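Side-chain contacts in acetyl-CoA acetyltransferase (Bacillus anthracis, PDB 3SS6), which probably catalyses the thiolase reaction, condensing two acetyl-CoA molecules to acetoacetyl-CoA and CoA, or the reverse thiolytic cleavage: residues A223-T226 and A227-A231; P287-M290 and G291-P294; G44-P48 and H49-E53; E31-V34 and P35-E39. All blocks are in the same frame, centred on the assembly; numbering follows the deposited sequence.

Interaction 1: residues A223-T226 and A227-A231. With SO4 (sulfate ion), chain C.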
ATOM      1  N   ALA A 223      19.963 -32.109  -1.273  1.00 21.02           N
ATOM      2  CA  ALA A 223      20.327 -33.502  -1.024  1.00 27.24           C
ATOM      3  C   ALA A 223      19.148 -34.297  -0.452  1.00 30.96           C
ATOM      4  O   ALA A 223      19.100 -35.526  -0.569  1.00 34.18           O
ATOM      5  CB  ALA A 223      21.528 -33.574  -0.095  1.00 30.89           C
ATOM      6  N   ASP A 224      18.191 -33.601   0.156  1.00 26.32           N
ATOM      7  CA  ASP A 224      17.055 -34.274   0.778  1.00 28.54           C
ATOM      8  C   ASP A 224      15.897 -34.552  -0.191  1.00 28.41           C
ATOM      9  O   ASP A 224      14.873 -35.121   0.199  1.00 31.29           O
ATOM     10  CB  ASP A 224      16.576 -33.518   2.026  1.00 32.34           C
ATOM     11  CG  ASP A 224      15.903 -32.198   1.699  1.00 35.06           C
ATOM     12  OD1 ASP A 224      16.080 -31.691   0.575  1.00 36.16           O
ATOM     13  OD2 ASP A 224      15.198 -31.661   2.579  1.00 37.59           O
ATOM     14  N   ILE A 225      16.058 -34.161  -1.451  1.00 24.91           N
ATOM     15  CA  ILE A 225      15.100 -34.547  -2.475  1.00 26.00           C
ATOM     16  C   ILE A 225      15.326 -36.020  -2.811  1.00 28.82           C
ATOM     17  O   ILE A 225      16.407 -36.417  -3.261  1.00 29.72           O
ATOM     18  CB  ILE A 225      15.223 -33.682  -3.739  1.00 27.21           C
ATOM     19  CG1 ILE A 225      14.678 -32.271  -3.483  1.00 30.35           C
ATOM     20  CG2 ILE A 225      14.474 -34.316  -4.902  1.00 29.18           C
ATOM     21  CD1 ILE A 225      13.191 -32.230  -3.157  1.00 35.52           C
ATOM     22  N   THR A 226      14.307 -36.832  -2.552  1.00 25.14           N
ATOM     23  CA  THR A 226      14.357 -38.263  -2.822  1.00 24.32           C
ATOM     24  C   THR A 226      13.098 -38.644  -3.582  1.00 22.86           C
ATOM     25  O   THR A 226      12.137 -37.871  -3.625  1.00 22.40           O
ATOM     26  CB  THR A 226      14.363 -39.071  -1.534  1.00 24.81           C
ATOM     27  OG1 THR A 226      13.183 -38.762  -0.769  1.00 23.05           O
ATOM     28  CG2 THR A 226      15.609 -38.759  -0.708  1.00 26.75           C
ATOM     29  N   ALA A 227      13.102 -39.835  -4.174  1.00 24.57           N
ATOM     30  CA  ALA A 227      11.914 -40.343  -4.848  1.00 24.09           C
ATOM     31  C   ALA A 227      10.757 -40.321  -3.863  1.00 24.38           C
ATOM     32  O   ALA A 227       9.631 -39.952  -4.206  1.00 25.81           O
ATOM     33  CB  ALA A 227      12.149 -41.759  -5.359  1.00 25.29           C
ATOM     34  N   GLU A 228      11.054 -40.694  -2.626  1.00 23.98           N
ATOM     35  CA  GLU A 228      10.042 -40.769  -1.584  1.00 24.82           C
ATOM     36  C   GLU A 228       9.433 -39.401  -1.311  1.00 24.49           C
ATOM     37  O   GLU A 228       8.215 -39.242  -1.347  1.00 25.08           O
ATOM     38  CB  GLU A 228      10.628 -41.371  -0.303  1.00 32.04           C
ATOM     39  CG  GLU A 228       9.671 -41.342   0.872  1.00 37.74           C
ATOM     40  CD  GLU A 228      10.115 -42.228   2.013  1.00 46.01           C
ATOM     41  OE1 GLU A 228      11.132 -42.940   1.859  1.00 49.63           O
ATOM     42  OE2 GLU A 228       9.438 -42.215   3.062  1.00 48.18           O
ATOM     43  N   LYS A 229      10.282 -38.406  -1.055  1.00 21.74           N
ATOM     44  CA  LYS A 229       9.796 -37.066  -0.768  1.00 24.51           C
ATOM     45  C   LYS A 229       8.967 -36.493  -1.920  1.00 24.09           C
ATOM     46  O   LYS A 229       7.926 -35.876  -1.693  1.00 24.43           O
ATOM     47  CB  LYS A 229      10.953 -36.128  -0.419  1.00 28.47           C
ATOM     48  CG  LYS A 229      10.502 -34.703  -0.130  1.00 33.45           C
ATOM     49  CD  LYS A 229      11.666 -33.803   0.249  1.00 39.30           C
ATOM     50  CE  LYS A 229      12.196 -34.165   1.622  1.00 47.76           C
ATOM     51  NZ  LYS A 229      11.192 -33.880   2.685  1.00 53.69           N
ATOM     52  N   LEU A 230       9.425 -36.692  -3.153  1.00 20.76           N
ATOM     53  CA  LEU A 230       8.705 -36.163  -4.314  1.00 20.38           C
ATOM     54  C   LEU A 230       7.303 -36.764  -4.443  1.00 21.09           C
ATOM     55  O   LEU A 230       6.346 -36.054  -4.751  1.00 21.64           O
ATOM     56  CB  LEU A 230       9.493 -36.410  -5.600  1.00 18.22           C
ATOM     57  CG  LEU A 230      10.749 -35.555  -5.760  1.00 18.17           C
ATOM     58  CD1 LEU A 230      11.698 -36.166  -6.809  1.00 20.15           C
ATOM     59  CD2 LEU A 230      10.384 -34.121  -6.106  1.00 18.10           C
ATOM     60  N   ALA A 231       7.187 -38.069  -4.206  1.00 21.67           N
ATOM     61  CA  ALA A 231       5.907 -38.757  -4.367  1.00 20.65           C
ATOM     62  C   ALA A 231       4.880 -38.309  -3.325  1.00 23.17           C
ATOM     63  O   ALA A 231       3.674 -38.481  -3.513  1.00 24.81           O
ATOM     64  CB  ALA A 231       6.093 -40.276  -4.319  1.00 21.63           C
TER
HETATM   65  S   SO4 C 392      19.891 -29.854   1.442  0.50 37.97           S
HETATM   66  O1  SO4 C 392      20.809 -29.930   0.302  0.50 37.50           O
HETATM   67  O2  SO4 C 392      20.674 -29.796   2.677  0.50 42.82           O
HETATM   68  O3  SO4 C 392      19.066 -28.651   1.331  0.50 37.68           O
HETATM   69  O4  SO4 C 392      19.024 -31.034   1.478  0.50 27.31           O

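Interaction 2: residues P287-M290 and G291-P294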
ATOM      1  N   PRO A 287      -0.356 -20.018 -26.273  1.00 25.88           N
ATOM      2  CA  PRO A 287       0.085 -19.686 -24.908  1.00 23.36           C
ATOM      3  C   PRO A 287      -0.380 -20.719 -23.875  1.00 23.93           C
ATOM      4  O   PRO A 287       0.278 -20.908 -22.847  1.00 24.31           O
ATOM      5  CB  PRO A 287      -0.611 -18.344 -24.628  1.00 28.56           C
ATOM      6  CG  PRO A 287      -0.906 -17.772 -25.980  1.00 30.49           C
ATOM      7  CD  PRO A 287      -1.162 -18.943 -26.881  1.00 27.67           C
ATOM      8  N   LYS A 288      -1.503 -21.379 -24.146  1.00 25.65           N
ATOM      9  CA  LYS A 288      -2.050 -22.354 -23.202  1.00 29.01           C
ATOM     10  C   LYS A 288      -1.180 -23.601 -23.069  1.00 28.39           C
ATOM     11  O   LYS A 288      -1.317 -24.362 -22.106  1.00 28.94           O
ATOM     12  CB  LYS A 288      -3.483 -22.730 -23.569  1.00 27.73           C
ATOM     13  CG  LYS A 288      -4.482 -21.615 -23.324  1.00 30.12           C
ATOM     14  CD  LYS A 288      -5.871 -22.056 -23.722  1.00 32.38           C
ATOM     15  CE  LYS A 288      -6.871 -20.924 -23.589  1.00 38.32           C
ATOM     16  NZ  LYS A 288      -8.230 -21.350 -24.029  1.00 42.69           N
ATOM     17  N   ILE A 289      -0.297 -23.810 -24.040  1.00 25.61           N
ATOM     18  CA  ILE A 289       0.710 -24.871 -23.944  1.00 27.11           C
ATOM     19  C   ILE A 289       2.093 -24.321 -24.274  1.00 28.18           C
ATOM     20  O   ILE A 289       2.879 -24.951 -25.002  1.00 25.75           O
ATOM     21  CB  ILE A 289       0.374 -26.048 -24.877  1.00 29.35           C
ATOM     22  CG1 ILE A 289       0.019 -25.529 -26.274  1.00 30.63           C
ATOM     23  CG2 ILE A 289      -0.785 -26.858 -24.305  1.00 29.36           C
ATOM     24  CD1 ILE A 289       0.083 -26.598 -27.361  1.00 34.89           C
ATOM     25  N   MET A 290       2.389 -23.143 -23.722  1.00 27.02           N
ATOM     26  CA  MET A 290       3.646 -22.445 -23.982  1.00 25.33           C
ATOM     27  C   MET A 290       4.884 -23.328 -23.808  1.00 24.22           C
ATOM     28  O   MET A 290       5.920 -23.078 -24.419  1.00 23.62           O
ATOM     29  CB  MET A 290       3.762 -21.182 -23.109  1.00 25.19           C
ATOM     30  CG  MET A 290       3.871 -21.446 -21.605  1.00 21.99           C
ATOM     31  SD  MET A 290       5.584 -21.623 -21.080  1.00 23.97           S
ATOM     32  CE  MET A 290       5.346 -22.458 -19.498  1.00 25.39           C
ATOM     33  N   GLY A 291       4.773 -24.370 -22.988  1.00 24.58           N
ATOM     34  CA  GLY A 291       5.931 -25.176 -22.653  1.00 19.44           C
ATOM     35  C   GLY A 291       6.512 -25.940 -23.831  1.00 22.99           C
ATOM     36  O   GLY A 291       7.664 -26.362 -23.779  1.00 20.91           O
ATOM     37  N   ILE A 292       5.717 -26.106 -24.889  1.00 24.80           N
ATOM     38  CA  ILE A 292       6.140 -26.861 -26.080  1.00 22.98           C
ATOM     39  C   ILE A 292       6.983 -26.027 -27.052  1.00 25.11           C
ATOM     40  O   ILE A 292       7.531 -26.547 -28.030  1.00 22.59           O
ATOM     41  CB  ILE A 292       4.934 -27.433 -26.841  1.00 24.78           C
ATOM     42  CG1 ILE A 292       5.352 -28.629 -27.699  1.00 24.74           C
ATOM     43  CG2 ILE A 292       4.269 -26.355 -27.700  1.00 21.73           C
ATOM     44  CD1 ILE A 292       5.934 -29.779 -26.888  1.00 26.85           C
ATOM     45  N   GLY A 293       7.071 -24.727 -26.792  1.00 22.94           N
ATOM     46  CA  GLY A 293       7.829 -23.834 -27.656  1.00 21.79           C
ATOM     47  C   GLY A 293       9.152 -24.349 -28.212  1.00 20.90           C
ATOM     48  O   GLY A 293       9.441 -24.151 -29.392  1.00 20.37           O
ATOM     49  N   PRO A 294       9.986 -24.971 -27.364  1.00 20.27           N
ATOM     50  CA  PRO A 294      11.284 -25.402 -27.895  1.00 18.99           C
ATOM     51  C   PRO A 294      11.191 -26.360 -29.089  1.00 19.14           C
ATOM     52  O   PRO A 294      12.118 -26.384 -29.887  1.00 19.80           O
ATOM     53  CB  PRO A 294      11.945 -26.091 -26.696  1.00 19.60           C
ATOM     54  CG  PRO A 294      11.330 -25.377 -25.492  1.00 19.51           C
ATOM     55  CD  PRO A 294       9.904 -25.125 -25.896  1.00 19.65           C
TER

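Interaction 3: residues G44-P48 and H49-E53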
ATOM      1  N   GLY A  44      37.116 -11.388 -20.818  1.00 18.90           N
ATOM      2  CA  GLY A  44      36.699 -11.387 -22.209  1.00 17.66           C
ATOM      3  C   GLY A  44      37.680 -10.799 -23.201  1.00 19.21           C
ATOM      4  O   GLY A  44      37.404 -10.780 -24.392  1.00 18.42           O
ATOM      5  N   GLY A  45      38.820 -10.315 -22.714  1.00 18.97           N
ATOM      6  CA  GLY A  45      39.874  -9.848 -23.598  1.00 19.23           C
ATOM      7  C   GLY A  45      39.720  -8.412 -24.065  1.00 21.84           C
ATOM      8  O   GLY A  45      40.372  -7.987 -25.027  1.00 24.73           O
ATOM      9  N   VAL A  46      38.864  -7.664 -23.374  1.00 22.57           N
ATOM     10  CA  VAL A  46      38.611  -6.264 -23.706  1.00 25.12           C
ATOM     11  C   VAL A  46      38.627  -5.397 -22.458  1.00 22.36           C
ATOM     12  O   VAL A  46      38.327  -5.862 -21.362  1.00 24.12           O
ATOM     13  CB  VAL A  46      37.227  -6.072 -24.385  1.00 31.24           C
ATOM     14  CG1 VAL A  46      37.245  -6.613 -25.797  1.00 30.92           C
ATOM     15  CG2 VAL A  46      36.117  -6.723 -23.550  1.00 32.69           C
ATOM     16  N   GLU A  47      38.975  -4.127 -22.627  1.00 23.24           N
ATOM     17  CA  GLU A  47      38.774  -3.161 -21.559  1.00 21.15           C
ATOM     18  C   GLU A  47      37.351  -2.621 -21.650  1.00 18.83           C
ATOM     19  O   GLU A  47      36.742  -2.619 -22.728  1.00 19.46           O
ATOM     20  CB  GLU A  47      39.779  -2.012 -21.674  1.00 21.90           C
ATOM     21  CG  GLU A  47      41.213  -2.436 -21.440  1.00 29.22           C
ATOM     22  CD  GLU A  47      41.410  -3.061 -20.070  1.00 37.08           C
ATOM     23  OE1 GLU A  47      41.187  -2.364 -19.057  1.00 34.55           O
ATOM     24  OE2 GLU A  47      41.789  -4.253 -20.009  1.00 43.48           O
ATOM     25  N   PRO A  48      36.812  -2.152 -20.522  1.00 19.19           N
ATOM     26  CA  PRO A  48      35.446  -1.618 -20.529  1.00 19.37           C
ATOM     27  C   PRO A  48      35.186  -0.599 -21.640  1.00 20.01           C
ATOM     28  O   PRO A  48      34.108  -0.630 -22.242  1.00 18.29           O
ATOM     29  CB  PRO A  48      35.330  -0.971 -19.147  1.00 19.57           C
ATOM     30  CG  PRO A  48      36.190  -1.838 -18.282  1.00 19.49           C
ATOM     31  CD  PRO A  48      37.383  -2.170 -19.161  1.00 19.91           C
ATOM     32  N   HIS A  49      36.143   0.279 -21.926  1.00 19.82           N
ATOM     33  CA  HIS A  49      35.908   1.313 -22.930  1.00 20.61           C
ATOM     34  C   HIS A  49      35.714   0.721 -24.332  1.00 21.56           C
ATOM     35  O   HIS A  49      35.171   1.380 -25.223  1.00 22.67           O
ATOM     36  CB  HIS A  49      37.035   2.353 -22.925  1.00 24.84           C
ATOM     37  CG  HIS A  49      38.308   1.870 -23.542  1.00 26.37           C
ATOM     38  ND1 HIS A  49      39.357   1.373 -22.798  1.00 29.81           N
ATOM     39  CD2 HIS A  49      38.701   1.810 -24.835  1.00 26.94           C
ATOM     40  CE1 HIS A  49      40.341   1.026 -23.608  1.00 28.62           C
ATOM     41  NE2 HIS A  49      39.968   1.281 -24.848  1.00 28.01           N
ATOM     42  N   GLU A  50      36.135  -0.529 -24.517  1.00 17.83           N
ATOM     43  CA  GLU A  50      36.011  -1.184 -25.815  1.00 17.33           C
ATOM     44  C   GLU A  50      34.643  -1.825 -26.000  1.00 19.82           C
ATOM     45  O   GLU A  50      34.300  -2.276 -27.104  1.00 20.00           O
ATOM     46  CB  GLU A  50      37.072  -2.259 -25.981  1.00 19.40           C
ATOM     47  CG  GLU A  50      38.463  -1.711 -26.027  1.00 22.84           C
ATOM     48  CD  GLU A  50      39.470  -2.813 -26.183  1.00 27.52           C
ATOM     49  OE1 GLU A  50      39.766  -3.161 -27.344  1.00 34.17           O
ATOM     50  OE2 GLU A  50      39.939  -3.342 -25.154  1.00 25.78           O
ATOM     51  N   VAL A  51      33.864  -1.878 -24.924  1.00 18.61           N
ATOM     52  CA  VAL A  51      32.518  -2.446 -25.004  1.00 17.53           C
ATOM     53  C   VAL A  51      31.558  -1.458 -25.651  1.00 17.63           C
ATOM     54  O   VAL A  51      31.394  -0.334 -25.174  1.00 19.54           O
ATOM     55  CB  VAL A  51      31.987  -2.832 -23.613  1.00 18.09           C
ATOM     56  CG1 VAL A  51      30.564  -3.371 -23.725  1.00 16.60           C
ATOM     57  CG2 VAL A  51      32.924  -3.863 -22.963  1.00 18.28           C
ATOM     58  N   ASP A  52      30.914  -1.879 -26.734  1.00 15.09           N
ATOM     59  CA  ASP A  52      30.018  -0.986 -27.466  1.00 16.53           C
ATOM     60  C   ASP A  52      28.600  -0.912 -26.871  1.00 23.08           C
ATOM     61  O   ASP A  52      27.917   0.108 -26.995  1.00 26.72           O
ATOM     62  CB  ASP A  52      29.986  -1.399 -28.941  1.00 21.14           C
ATOM     63  CG  ASP A  52      31.344  -1.220 -29.616  1.00 26.48           C
ATOM     64  OD1 ASP A  52      31.945  -0.136 -29.459  1.00 29.39           O
ATOM     65  OD2 ASP A  52      31.840  -2.162 -30.272  1.00 27.49           O
ATOM     66  N   GLU A  53      28.159  -1.986 -26.224  1.00 15.47           N
ATOM     67  CA  GLU A  53      26.789  -2.065 -25.736  1.00 14.32           C
ATOM     68  C   GLU A  53      26.705  -3.155 -24.675  1.00 13.08           C
ATOM     69  O   GLU A  53      27.400  -4.162 -24.768  1.00 13.90           O
ATOM     70  CB  GLU A  53      25.869  -2.458 -26.894  1.00 15.48           C
ATOM     71  CG  GLU A  53      24.383  -2.356 -26.624  1.00 18.98           C
ATOM     72  CD  GLU A  53      23.824  -1.024 -27.069  1.00 19.15           C
ATOM     73  OE1 GLU A  53      23.468  -0.882 -28.259  1.00 17.09           O
ATOM     74  OE2 GLU A  53      23.748  -0.120 -26.219  1.00 17.61           O
TER

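Interaction 4: residues E31-V34 and P35-E39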
ATOM      1  N   GLU A  31      22.346  -4.582  -8.829  1.00 13.79           N
ATOM      2  CA  GLU A  31      23.404  -5.024  -7.922  1.00 12.60           C
ATOM      3  C   GLU A  31      23.904  -6.417  -8.266  1.00 14.30           C
ATOM      4  O   GLU A  31      25.093  -6.714  -8.124  1.00 14.52           O
ATOM      5  CB  GLU A  31      22.915  -4.972  -6.477  1.00 15.88           C
ATOM      6  CG  GLU A  31      22.673  -3.548  -6.013  1.00 15.54           C
ATOM      7  CD  GLU A  31      22.003  -3.477  -4.662  1.00 21.29           C
ATOM      8  OE1 GLU A  31      21.413  -4.484  -4.231  1.00 15.90           O
ATOM      9  OE2 GLU A  31      22.052  -2.399  -4.034  1.00 25.22           O
ATOM     10  N   LEU A  32      22.991  -7.254  -8.745  1.00 11.28           N
ATOM     11  CA  LEU A  32      23.301  -8.654  -9.021  1.00 11.81           C
ATOM     12  C   LEU A  32      24.039  -8.772 -10.356  1.00 11.33           C
ATOM     13  O   LEU A  32      24.878  -9.648 -10.542  1.00 12.69           O
ATOM     14  CB  LEU A  32      22.007  -9.473  -9.029  1.00 13.50           C
ATOM     15  CG  LEU A  32      22.105 -10.985  -9.267  1.00 14.01           C
ATOM     16  CD1 LEU A  32      23.194 -11.601  -8.375  1.00 17.08           C
ATOM     17  CD2 LEU A  32      20.736 -11.632  -8.988  1.00 11.43           C
ATOM     18  N   ALA A  33      23.735  -7.858 -11.276  1.00 12.33           N
ATOM     19  CA  ALA A  33      24.398  -7.861 -12.588  1.00 12.43           C
ATOM     20  C   ALA A  33      25.811  -7.321 -12.515  1.00 14.21           C
ATOM     21  O   ALA A  33      26.699  -7.831 -13.188  1.00 12.30           O
ATOM     22  CB  ALA A  33      23.590  -7.060 -13.609  1.00 14.78           C
ATOM     23  N   VAL A  34      26.016  -6.294 -11.694  1.00 14.21           N
ATOM     24  CA  VAL A  34      27.297  -5.582 -11.671  1.00 13.37           C
ATOM     25  C   VAL A  34      28.559  -6.463 -11.569  1.00 14.66           C
ATOM     26  O   VAL A  34      29.431  -6.375 -12.417  1.00 13.06           O
ATOM     27  CB  VAL A  34      27.308  -4.461 -10.595  1.00 15.17           C
ATOM     28  CG1 VAL A  34      28.739  -4.051 -10.271  1.00 16.76           C
ATOM     29  CG2 VAL A  34      26.488  -3.249 -11.082  1.00 13.72           C
ATOM     30  N   PRO A  35      28.663  -7.318 -10.537  1.00 15.54           N
ATOM     31  CA  PRO A  35      29.925  -8.060 -10.396  1.00 14.70           C
ATOM     32  C   PRO A  35      30.155  -9.066 -11.521  1.00 14.96           C
ATOM     33  O   PRO A  35      31.310  -9.396 -11.831  1.00 14.56           O
ATOM     34  CB  PRO A  35      29.773  -8.786  -9.047  1.00 18.18           C
ATOM     35  CG  PRO A  35      28.297  -8.788  -8.768  1.00 17.51           C
ATOM     36  CD  PRO A  35      27.731  -7.555  -9.419  1.00 15.06           C
ATOM     37  N   VAL A  36      29.066  -9.544 -12.113  1.00 13.55           N
ATOM     38  CA  VAL A  36      29.150 -10.494 -13.218  1.00 14.24           C
ATOM     39  C   VAL A  36      29.564  -9.780 -14.512  1.00 13.96           C
ATOM     40  O   VAL A  36      30.381 -10.301 -15.288  1.00 14.65           O
ATOM     41  CB  VAL A  36      27.832 -11.285 -13.364  1.00 16.71           C
ATOM     42  CG1 VAL A  36      27.943 -12.306 -14.476  1.00 17.28           C
ATOM     43  CG2 VAL A  36      27.513 -11.991 -12.050  1.00 17.86           C
ATOM     44  N   LEU A  37      29.014  -8.588 -14.741  1.00 13.39           N
ATOM     45  CA  LEU A  37      29.479  -7.747 -15.839  1.00 13.06           C
ATOM     46  C   LEU A  37      30.974  -7.483 -15.704  1.00 14.85           C
ATOM     47  O   LEU A  37      31.729  -7.590 -16.670  1.00 14.76           O
ATOM     48  CB  LEU A  37      28.759  -6.403 -15.822  1.00 13.36           C
ATOM     49  CG  LEU A  37      27.298  -6.437 -16.253  1.00 14.42           C
ATOM     50  CD1 LEU A  37      26.655  -5.077 -16.001  1.00 17.20           C
ATOM     51  CD2 LEU A  37      27.168  -6.833 -17.729  1.00 14.35           C
ATOM     52  N   GLN A  38      31.395  -7.113 -14.498  1.00 13.79           N
ATOM     53  CA  GLN A  38      32.805  -6.797 -14.264  1.00 13.85           C
ATOM     54  C   GLN A  38      33.740  -7.969 -14.551  1.00 13.90           C
ATOM     55  O   GLN A  38      34.761  -7.806 -15.231  1.00 16.03           O
ATOM     56  CB  GLN A  38      33.008  -6.280 -12.838  1.00 15.68           C
ATOM     57  CG  GLN A  38      32.351  -4.921 -12.614  1.00 16.53           C
ATOM     58  CD  GLN A  38      32.338  -4.502 -11.152  1.00 20.01           C
ATOM     59  OE1 GLN A  38      32.291  -5.343 -10.257  1.00 19.82           O
ATOM     60  NE2 GLN A  38      32.378  -3.196 -10.908  1.00 19.61           N
ATOM     61  N   GLU A  39      33.381  -9.148 -14.051  1.00 13.59           N
ATOM     62  CA  GLU A  39      34.231 -10.321 -14.244  1.00 14.73           C
ATOM     63  C   GLU A  39      34.213 -10.760 -15.704  1.00 14.88           C
ATOM     64  O   GLU A  39      35.238 -11.171 -16.240  1.00 15.65           O
ATOM     65  CB  GLU A  39      33.806 -11.465 -13.318  1.00 15.45           C
ATOM     66  CG  GLU A  39      34.665 -12.733 -13.459  1.00 19.75           C
ATOM     67  CD  GLU A  39      36.127 -12.539 -13.044  1.00 21.88           C
ATOM     68  OE1 GLU A  39      36.447 -11.582 -12.304  1.00 22.67           O
ATOM     69  OE2 GLU A  39      36.960 -13.375 -13.461  1.00 23.93           O
TER

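Interaction 1: residues A223-T226 and A227-A231
Lys229 doubles back over Asp224 and Ile225, in the chain that leads into its own helix. Its methylene chain leaves extended and then bends twice, at chi3 (-71°) and chi4 (-66°), which lays CE 3.2 Å from the backbone oxygen Asp224 O. CD crosses the tip of Ile225 at about a right angle, Ile225 CD1 to Lys229 CD being 4.0 Å. The ammonium stops short of a salt bridge, with Lys229 NZ 4.6 Å from Asp224 OD2; the carboxylate is paired instead with Arg222, leaving at most a longer-range attraction, probably modest. Just upstream, a sulfate ion, probably from the crystallisation liquor, accepts hydrogen bonds from Ala223 N through its O1 (2.8 Å) and from Asp224 N through its O4. The hydroxyl of Thr226 caps the helix: Lys229 N donates to Thr226 OG1 at 2.9 Å in a nearly straight bond of 170°, and the next amide, Leu230 N, reaches Thr226 O at 3.0 Å to open the regular helical pattern. Beneath these bonds Ile225 CG2 meets Leu230 CD1 at 3.8 Å, and both side chains also rest on Leu182 of helix 174-194. A threonine N-cap, combined with an apolar pair formed by the residue before the cap and the fourth helical residue, is the hydrophobic staple of a helix start, here that of 227-231 in the N-terminal thiolase domain.

Interaction 2: residues P287-M290 and G291-P294
Ile289 and Met290 each send a carbonyl forward to the amide three residues on, making two consecutive 3-10 turns. Ile292 N donates to Ile289 O at 3.1 Å, almost straight at 175°, and Gly293 N donates to Met290 O at the same length. In the second bond the donor sits well above the carbonyl plane, 50° out of it, so the N-H does not lie on a carbonyl lone pair. A weak turn bond, Met290 N to Pro287 O, precedes them, and the backbone is irregular at Ile289, whose phi and psi leave the helical region. Side chains line these turns unequally. Ile292 CG2 lies only 3.3 Å from Ile289 O, beside the oxygen that its own amide grips, while Ile289 CD1 touches Ile292 CG2 more loosely at 4.2 Å. These two isoleucines both rest on helix 159-170, Ile289 against Leu166 and Ile292 against Tyr170. Met290 takes another course: with CG set between its backbone N and carbonyl carbon (chi1 66°) and a second bend beyond it, the thioether curls over the following peptide, and SD comes 3.4 Å from Gly291 N. The methionine also packs on Cys380 of strand 374-381, and Pro287 reaches Leu74 of the second subunit. Consecutive 3-10 turns thus make the buried link from strand 275-284 to helix 294-305 in the C-terminal thiolase domain.

Interaction 3: residues G44-P48 and H49-E53
Glu50 reaches back along the turn with its chain extended beyond CG, and its carboxylate meets the backbone of Glu47: Glu47 N donates to Glu50 OE2 at 2.8 Å and 174°, on the anti side of that oxygen and somewhat out of the carboxylate plane. The other oxygen, OE1, is salt-bridged to Lys269, so both ends of the group are held and its rotation is fixed. The end of Glu47 leads away, with Glu47 OE2 5.5 Å from Glu50 OE2, which would keep the like charges apart. Glu47 CB instead meets the imidazole of His49 obliquely, 3.6 Å from both His49 ND1 and CE1, on the exposed side of the turn; the Glu47 carboxylate, tilted 50° from the ring plane, does not touch it. Inward, Val46 CG2 and Val51 CG2 come together at 4.3 Å, and they continue onto Val112 and Val114 of strand 112-120. The backbone closes the loop by Glu50 N to Glu47 O (2.8 Å) and Val51 N to Pro48 O (3.0 Å). This is a short 3-10 turn between helix 29-43 and strand 53-57, braced by a glutamate side chain that accepts the amide three residues before it.

Interaction 4: residues E31-V34 and P35-E39
Pro35 presses its ring into the turn before it, against Glu31 and Val34, where a helix would normally place an N-H. Its CD lies 3.1 Å from Glu31 O, the carbonyl that such an N-H would have met, and a tight 3.3 Å from Val34 CB. The neighbouring bonds are also affected. Val36 N misses the oxygen four residues back and makes only a weak bond to Ala33 O, at 3.1 Å and a bent 121°, while Leu32 O is taken up by the hydroxyl of Ser255. Regular winding resumes at once, with Leu37 N donating to Ala33 O at 2.9 Å and Gln38 N to Val34 O at 3.0 Å, both carbonyls aimed nearly straight at their donors. On the buried side Ala33 CB and Leu37 CD1 approach each other at 4.4 Å; both lean on Ala72 of helix 68-75, and Leu37 and Val36 on Val257 of strand 252-262. A more open flank begins at Val34 and Gln38, both partly exposed. They run side by side, pointing the same way, and Val34 CG1 lies 3.7 Å from Gln38 CD, a contact of a methyl against an amide whose NE2 is held by Ala76 O. Glu31 is more exposed still, and its carboxylate oxygen OE1 accepts a hydrogen bond from Thr28 N. A proline within a helix, costing hydrogen bonds and producing a kink, is the motif here, set in helix 29-43 where it packs against the mixed sheet of the N-terminal thiolase domain.

In the fold
Along the chain interaction 4 comes first, then 3, 1 and 2; each is a local contact between adjoining segments, so they run in series and none nests in or crosses another. Interaction 4 kinks helix 29-43, which packs on strand 252-262 and helix 68-75, and interaction 3 forms the turn that follows and leads into strand 53-57; their centres are about 14 Å apart, on the same side of the chain's centre. Interaction 1 starts helix 227-231 against helix 174-194, its centre about 46 Å from that of interaction 3, across the chain's centre. Interaction 2, in the C-terminal thiolase domain, joins strand 275-284 to helix 294-305, its centre about 28 Å from that of interaction 1.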